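PDB 4X7G: precorrin-6A reductase from Rhodobacter capsulatus, which catalyses the NADPH-dependent reduction of precorrin-6A, a step in the biosynthesis of the corrin ring of cobalamin. Local coordinates for residues 28-33 with 44-49; 15-20 with 40-45. All coordinates share one frame; numbering follows the deposited sequence. Where two conformers were deposited one is given.

Contact 1 (28-33 with 44-49); sequences VFSYAG and PTRIGG. With NAP (NADP nicotinamide-adenine-dinucleotide phosphate), chain B.
Ser30 and Arg46 meet because their first torsions bring OG and the guanidinium to the same spot: OG of Ser30 lies opposite the backbone N (chi1 -178°), while CG of Arg46 takes the crowded position between backbone N and carbonyl carbon. A bend at chi3 (-54°) then turns the guanidinium onward along its own strand, toward Gly48 and Gly49. Its NH1 donates to Ser30 OG at 2.9 Å, the acceptor lying in the guanidinium plane, and makes a second, straighter bond, also in that plane, to Gly48 O at 2.7 Å on the side nearer NH2. NH2 reaches Gly49 O from above the carbonyl plane. Ser30 OG in turn donates to N1A of the NADP adenine at 2.8 Å, and Ser30 O accepts from N6A at 3.1 Å; serine thus reads two adjacent positions of the base. On the sheet's other face, Tyr31 CD2 lies 3.6 Å from Thr45 CG2, the two side chains crossing at a slant, and the hydroxyl of Tyr31 bonds to Val39 O. Strands 28-31 and 45-47 pair in parallel, Phe29 N binding Pro44 O and Arg46 N binding Phe29 O; strand 45-47 is an outermost strand of a Rossmann-type sheet. At its end Gly48 N donates to Tyr31 O, and the backbone angles of Gly48 would press any CB against the preceding carbonyl. An alanine in place of Arg46 would remove the guanidinium and would probably leave Ser30 OG less firmly oriented toward the adenine and the Gly48 turn freer to move. Phe50 and Tyr59 also meet this cation through cation-pi contacts. Serine therefore relays between cation and base: accepting from arginine would probably polarise its hydroxyl and strengthen its donation to N1A.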
loop_
_atom_site.group_PDB
_atom_site.type_symbol
_atom_site.label_atom_id
_atom_site.label_comp_id
_atom_site.label_asym_id
_atom_site.label_seq_id
_atom_site.Cartn_x
_atom_site.Cartn_y
_atom_site.Cartn_z
ATOM N N VAL A 28 17.926 6.936 0.889
ATOM C CA VAL A 28 16.990 7.698 0.015
ATOM C C VAL A 28 15.631 7.035 0.115
ATOM O O VAL A 28 15.570 5.785 0.085
ATOM C CB VAL A 28 17.514 7.668 -1.438
ATOM C CG1 VAL A 28 16.453 8.271 -2.349
ATOM C CG2 VAL A 28 18.849 8.388 -1.591
ATOM N N PHE A 29 14.575 7.818 0.169
ATOM C CA PHE A 29 13.217 7.355 0.113
ATOM C C PHE A 29 12.656 7.560 -1.240
ATOM O O PHE A 29 12.893 8.646 -1.857
ATOM C CB PHE A 29 12.423 8.139 1.148
ATOM C CG PHE A 29 11.025 7.599 1.399
ATOM C CD1 PHE A 29 9.977 7.904 0.607
ATOM C CD2 PHE A 29 10.799 6.831 2.520
ATOM C CE1 PHE A 29 8.684 7.417 0.885
ATOM C CE2 PHE A 29 9.513 6.361 2.772
ATOM C CZ PHE A 29 8.508 6.696 2.010
ATOM N N SER A 30 11.870 6.650 -1.808
ATOM C CA SER A 30 11.325 6.789 -3.130
ATOM C C SER A 30 9.806 6.711 -3.135
ATOM O O SER A 30 9.237 5.666 -2.730
ATOM C CB SER A 30 11.877 5.735 -4.035
ATOM O OG SER A 30 11.397 5.853 -5.375
ATOM N N TYR A 31 9.155 7.727 -3.720
ATOM C CA TYR A 31 7.744 7.677 -4.108
ATOM C C TYR A 31 7.638 7.509 -5.630
ATOM O O TYR A 31 8.429 8.034 -6.369
ATOM C CB TYR A 31 7.069 8.976 -3.743
ATOM C CG TYR A 31 6.763 9.234 -2.301
ATOM C CD1 TYR A 31 5.857 8.445 -1.557
ATOM C CD2 TYR A 31 7.274 10.367 -1.594
ATOM C CE1 TYR A 31 5.506 8.735 -0.253
ATOM C CE2 TYR A 31 6.938 10.643 -0.297
ATOM C CZ TYR A 31 5.986 9.886 0.330
ATOM O OH TYR A 31 5.516 10.191 1.631
ATOM N N ALA A 32 6.562 6.869 -6.020
ATOM C CA ALA A 32 6.221 6.774 -7.440
ATOM C C ALA A 32 5.763 8.106 -8.038
ATOM O O ALA A 32 5.901 8.276 -9.265
ATOM C CB ALA A 32 5.041 5.815 -7.587
ATOM N N GLY A 33 5.219 8.951 -7.264
ATOM C CA GLY A 33 4.568 10.168 -7.784
ATOM C C GLY A 33 3.120 9.950 -8.172
ATOM O O GLY A 33 2.668 10.684 -9.082
ATOM N N PRO A 44 16.186 12.263 2.293
ATOM C CA PRO A 44 16.137 12.756 0.917
ATOM C C PRO A 44 15.182 11.886 0.096
ATOM O O PRO A 44 15.318 10.655 0.150
ATOM C CB PRO A 44 17.546 12.757 0.432
ATOM C CG PRO A 44 18.362 12.322 1.557
ATOM C CD PRO A 44 17.527 11.924 2.729
ATOM N N THR A 45 14.297 12.523 -0.643
ATOM C CA THR A 45 13.182 11.800 -1.282
ATOM C C THR A 45 13.201 11.972 -2.782
ATOM O O THR A 45 13.111 13.112 -3.258
ATOM C CB THR A 45 11.874 12.237 -0.705
ATOM O OG1 THR A 45 11.848 11.847 0.716
ATOM C CG2 THR A 45 10.674 11.618 -1.369
ATOM N N ARG A 46 13.242 10.905 -3.537
ATOM C CA ARG A 46 13.068 10.911 -4.991
ATOM C C ARG A 46 11.628 10.634 -5.307
ATOM O O ARG A 46 10.916 9.952 -4.528
ATOM C CB ARG A 46 13.974 9.984 -5.655
ATOM C CG ARG A 46 13.720 8.558 -5.432
ATOM C CD ARG A 46 14.493 7.581 -6.309
ATOM N NE ARG A 46 14.324 7.854 -7.725
ATOM C CZ ARG A 46 13.165 7.701 -8.358
ATOM N NH1 ARG A 46 12.077 7.234 -7.793
ATOM N NH2 ARG A 46 13.179 7.996 -9.666
ATOM N N ILE A 47 11.107 11.233 -6.381
ATOM C CA ILE A 47 9.694 11.128 -6.762
ATOM C C ILE A 47 9.604 10.825 -8.242
ATOM O O ILE A 47 10.111 11.648 -9.048
ATOM C CB ILE A 47 8.955 12.392 -6.368
ATOM C CG1 ILE A 47 8.997 12.684 -4.867
ATOM C CG2 ILE A 47 7.478 12.137 -6.831
ATOM C CD1 ILE A 47 8.398 14.028 -4.375
ATOM N N GLY A 48 9.036 9.708 -8.604
ATOM C CA GLY A 48 8.898 9.329 -10.021
ATOM C C GLY A 48 9.250 7.911 -10.225
ATOM O O GLY A 48 9.935 7.271 -9.424
ATOM N N GLY A 49 8.805 7.329 -11.343
ATOM C CA GLY A 49 9.270 6.009 -11.685
ATOM C C GLY A 49 10.760 5.939 -12.038
ATOM O O GLY A 49 11.388 6.955 -12.147
HETATM P PA NAP B . 2.826 -0.642 -9.285
HETATM O O1A NAP B . 1.647 -0.916 -10.206
HETATM O O2A NAP B . 3.464 -1.720 -8.731
HETATM O O5B NAP B . 3.871 0.267 -9.956
HETATM C C5B NAP B . 3.817 0.805 -11.293
HETATM C C4B NAP B . 5.037 1.605 -11.680
HETATM O O4B NAP B . 5.109 2.805 -10.791
HETATM C C3B NAP B . 6.351 0.960 -11.326
HETATM O O3B NAP B . 6.714 0.010 -12.330
HETATM C C2B NAP B . 7.283 2.087 -11.147
HETATM O O2B NAP B . 7.543 2.716 -12.417
HETATM C C1B NAP B . 6.486 3.051 -10.430
HETATM N N9A NAP B . 6.544 2.964 -8.946
HETATM C C8A NAP B . 5.735 2.245 -8.096
HETATM N N7A NAP B . 6.106 2.433 -6.800
HETATM C C5A NAP B . 7.223 3.218 -6.887
HETATM C C6A NAP B . 8.089 3.773 -5.870
HETATM N N6A NAP B . 7.832 3.639 -4.561
HETATM N N1A NAP B . 9.149 4.521 -6.245
HETATM C C2A NAP B . 9.361 4.689 -7.612
HETATM N N3A NAP B . 8.640 4.272 -8.653
HETATM C C4A NAP B . 7.563 3.543 -8.244
HETATM O O3 NAP B . 2.402 0.268 -8.022
HETATM P PN NAP B . 1.156 1.294 -7.762
HETATM O O1N NAP B . -0.083 0.523 -7.325
HETATM O O2N NAP B . 1.016 2.233 -8.880
HETATM O O5D NAP B . 1.647 2.027 -6.412
HETATM C C5D NAP B . 2.119 3.404 -6.494
HETATM C C4D NAP B . 2.616 3.775 -5.185
HETATM O O4D NAP B . 1.534 3.902 -4.280
HETATM C C3D NAP B . 3.714 2.872 -4.574
HETATM O O3D NAP B . 4.764 3.606 -3.925
HETATM C C2D NAP B . 2.925 2.070 -3.541
HETATM O O2D NAP B . 3.598 1.650 -2.418
HETATM C C1D NAP B . 1.815 3.089 -3.166
HETATM N N1N NAP B . 0.636 2.443 -2.821
HETATM C C2N NAP B . 0.009 1.616 -3.384
HETATM C C3N NAP B . -1.028 1.296 -2.582
HETATM C C7N NAP B . -1.477 0.264 -3.589
HETATM O O7N NAP B . -0.523 0.357 -4.526
HETATM N N7N NAP B . -2.624 -0.522 -3.386
HETATM C C4N NAP B . -1.222 1.952 -1.176
HETATM C C5N NAP B . -0.381 3.039 -0.531
HETATM C C6N NAP B . 0.540 3.085 -1.556
HETATM P P2B NAP B . 8.884 2.318 -13.261
HETATM O O1X NAP B . 8.852 3.445 -14.263
HETATM O O2X NAP B . 9.995 2.244 -12.384
HETATM O O3X NAP B . 8.798 0.837 -13.736
#

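Contact 2 (15-20 with 40-45)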
loop_
_atom_site.group_PDB
_atom_site.type_symbol
_atom_site.label_atom_id
_atom_site.label_comp_id
_atom_site.label_asym_id
_atom_site.label_seq_id
_atom_site.Cartn_x
_atom_site.Cartn_y
_atom_site.Cartn_z
ATOM N N ARG A 15 7.421 4.481 8.828
ATOM C CA ARG A 15 7.996 4.114 10.098
ATOM C C ARG A 15 9.441 3.728 9.896
ATOM O O ARG A 15 10.311 4.085 10.756
ATOM C CB ARG A 15 7.221 2.989 10.694
ATOM C CG ARG A 15 5.822 3.415 11.147
ATOM C CD ARG A 15 5.130 2.239 11.865
ATOM N NE ARG A 15 3.791 2.650 12.332
ATOM C CZ ARG A 15 2.810 1.833 12.795
ATOM N NH1 ARG A 15 2.945 0.496 12.861
ATOM N NH2 ARG A 15 1.678 2.418 13.194
ATOM N N LEU A 16 9.740 3.024 8.811
ATOM C CA LEU A 16 11.133 2.653 8.548
ATOM C C LEU A 16 11.986 3.898 8.278
ATOM O O LEU A 16 13.124 4.003 8.756
ATOM C CB LEU A 16 11.191 1.723 7.368
ATOM C CG LEU A 16 12.615 1.315 6.942
ATOM C CD1 LEU A 16 13.422 0.660 8.055
ATOM C CD2 LEU A 16 12.521 0.428 5.709
ATOM N N ALA A 17 11.448 4.820 7.509
ATOM C CA ALA A 17 12.208 6.081 7.196
ATOM C C ALA A 17 12.534 6.806 8.476
ATOM O O ALA A 17 13.685 7.285 8.638
ATOM C CB ALA A 17 11.394 6.943 6.309
ATOM N N LYS A 18 11.633 6.897 9.421
ATOM C CA LYS A 18 11.885 7.536 10.698
ATOM C C LYS A 18 12.962 6.817 11.441
ATOM O O LYS A 18 13.875 7.485 12.013
ATOM C CB LYS A 18 10.619 7.613 11.460
ATOM C CG LYS A 18 10.902 8.245 12.799
ATOM C CD LYS A 18 9.803 8.333 13.807
ATOM C CE LYS A 18 10.327 8.769 15.196
ATOM N NZ LYS A 18 11.354 9.888 15.124
ATOM N N THR A 19 12.922 5.504 11.497
ATOM C CA THR A 19 13.914 4.709 12.160
ATOM C C THR A 19 15.310 4.919 11.549
ATOM O O THR A 19 16.342 4.998 12.224
ATOM C CB THR A 19 13.490 3.216 12.078
ATOM O OG1 THR A 19 12.269 3.088 12.835
ATOM C CG2 THR A 19 14.522 2.284 12.625
ATOM N N LEU A 20 15.382 4.837 10.247
ATOM C CA LEU A 20 16.637 4.992 9.490
ATOM C C LEU A 20 17.242 6.371 9.738
ATOM O O LEU A 20 18.450 6.514 9.948
ATOM C CB LEU A 20 16.487 4.704 8.035
ATOM C CG LEU A 20 16.097 3.300 7.688
ATOM C CD1 LEU A 20 15.856 3.195 6.195
ATOM C CD2 LEU A 20 17.101 2.296 8.171
ATOM N N ALA A 40 5.941 14.660 3.356
ATOM C CA ALA A 40 7.375 14.682 3.573
ATOM C C ALA A 40 7.850 13.508 4.424
ATOM O O ALA A 40 7.140 13.002 5.233
ATOM C CB ALA A 40 7.772 16.009 4.264
ATOM N N GLN A 41 9.055 13.049 4.128
ATOM C CA GLN A 41 9.737 11.988 4.873
ATOM C C GLN A 41 11.036 12.526 5.378
ATOM O O GLN A 41 11.628 13.436 4.760
ATOM C CB GLN A 41 10.036 10.846 3.861
ATOM C CG GLN A 41 8.731 10.106 3.357
ATOM C CD GLN A 41 8.075 9.321 4.419
ATOM O OE1 GLN A 41 8.645 9.014 5.475
ATOM N NE2 GLN A 41 6.812 8.963 4.157
ATOM N N PRO A 42 11.586 11.921 6.406
ATOM C CA PRO A 42 12.834 12.437 7.067
ATOM C C PRO A 42 14.104 12.009 6.402
ATOM O O PRO A 42 15.143 11.904 7.024
ATOM C CB PRO A 42 12.726 11.896 8.489
ATOM C CG PRO A 42 11.993 10.577 8.253
ATOM C CD PRO A 42 10.920 10.915 7.271
ATOM N N LEU A 43 14.059 11.630 5.115
ATOM C CA LEU A 43 15.184 11.246 4.269
ATOM C C LEU A 43 15.074 12.037 2.973
ATOM O O LEU A 43 13.958 12.340 2.560
ATOM C CB LEU A 43 15.142 9.808 4.006
ATOM C CG LEU A 43 15.312 8.851 5.182
ATOM C CD1 LEU A 43 14.984 7.437 4.726
ATOM C CD2 LEU A 43 16.653 8.979 5.799
ATOM N N PRO A 44 16.186 12.263 2.293
ATOM C CA PRO A 44 16.137 12.756 0.917
ATOM C C PRO A 44 15.182 11.886 0.096
ATOM O O PRO A 44 15.318 10.655 0.150
ATOM C CB PRO A 44 17.546 12.757 0.432
ATOM C CG PRO A 44 18.362 12.322 1.557
ATOM C CD PRO A 44 17.527 11.924 2.729
ATOM N N THR A 45 14.297 12.523 -0.643
ATOM C CA THR A 45 13.182 11.800 -1.282
ATOM C C THR A 45 13.201 11.972 -2.782
ATOM O O THR A 45 13.111 13.112 -3.258
ATOM C CB THR A 45 11.874 12.237 -0.705
ATOM O OG1 THR A 45 11.848 11.847 0.716
ATOM C CG2 THR A 45 10.674 11.618 -1.369
#
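Ala17 presents its methyl group to three successive residues of the 40-45 loop, and the torsions of Gln41 and Leu43 bring their ends to it. Gln41 sends CG away from its carbonyl carbon (chi1 -69°) and bends again at chi2 (-68°), a doubled-back course that carries OE1 to 3.5 Å from Ala17 CB. Against the methyl this is plain packing; at the amide's other end NE2 is hydrogen-bonded to Ser14 OG and, probably, to Tyr31 OH. Pro42 lays its ring against the helix backbone: CG comes within 3.7 Å of Ala17 O, and CD faces the methyl at 4.1 Å. Helix 11-22 is the first crossover helix of the Rossmann-type domain, linking strands 4-7 and 27-31, and the loop packs on it just before the chain enters strand 45-47. Leu43, with CG likewise opposite its carbonyl carbon and an extended chi2 (170°), directs CD1 to 4.0 Å from Ala17 CB. Between residues 15-20 and the loop the contact is van der Waals alone, the Gln41 bond to Ser14 lying a turn earlier. Beyond the leucine, Thr45 OG1 turns back to donate to Leu43 O at 2.8 Å, linking the loop's end to the start of the strand.

Overall arrangement
Contacts 1 and 2 have centres about 11 Å apart and belong to the same Rossmann-type domain. Along the chain come helix 11-22, strand 27-31, the 40-45 loop and strand 45-47; the two contacts share Pro44 and Thr45, where loop passes into strand. Phe29 joins them directly, its CD2 packing 3.8 Å from Ala17 CB, while Tyr31 OH and Gln41 NE2 lie 3.1 Å apart in a probable hydrogen bond. Contact 1 completes one edge of the parallel sheet and holds the adenine of NADP; contact 2 seats the preceding loop on the helix. Gln41 and Ala32 also approach the bound reduced precorrin, so this corner of the domain borders both ligands.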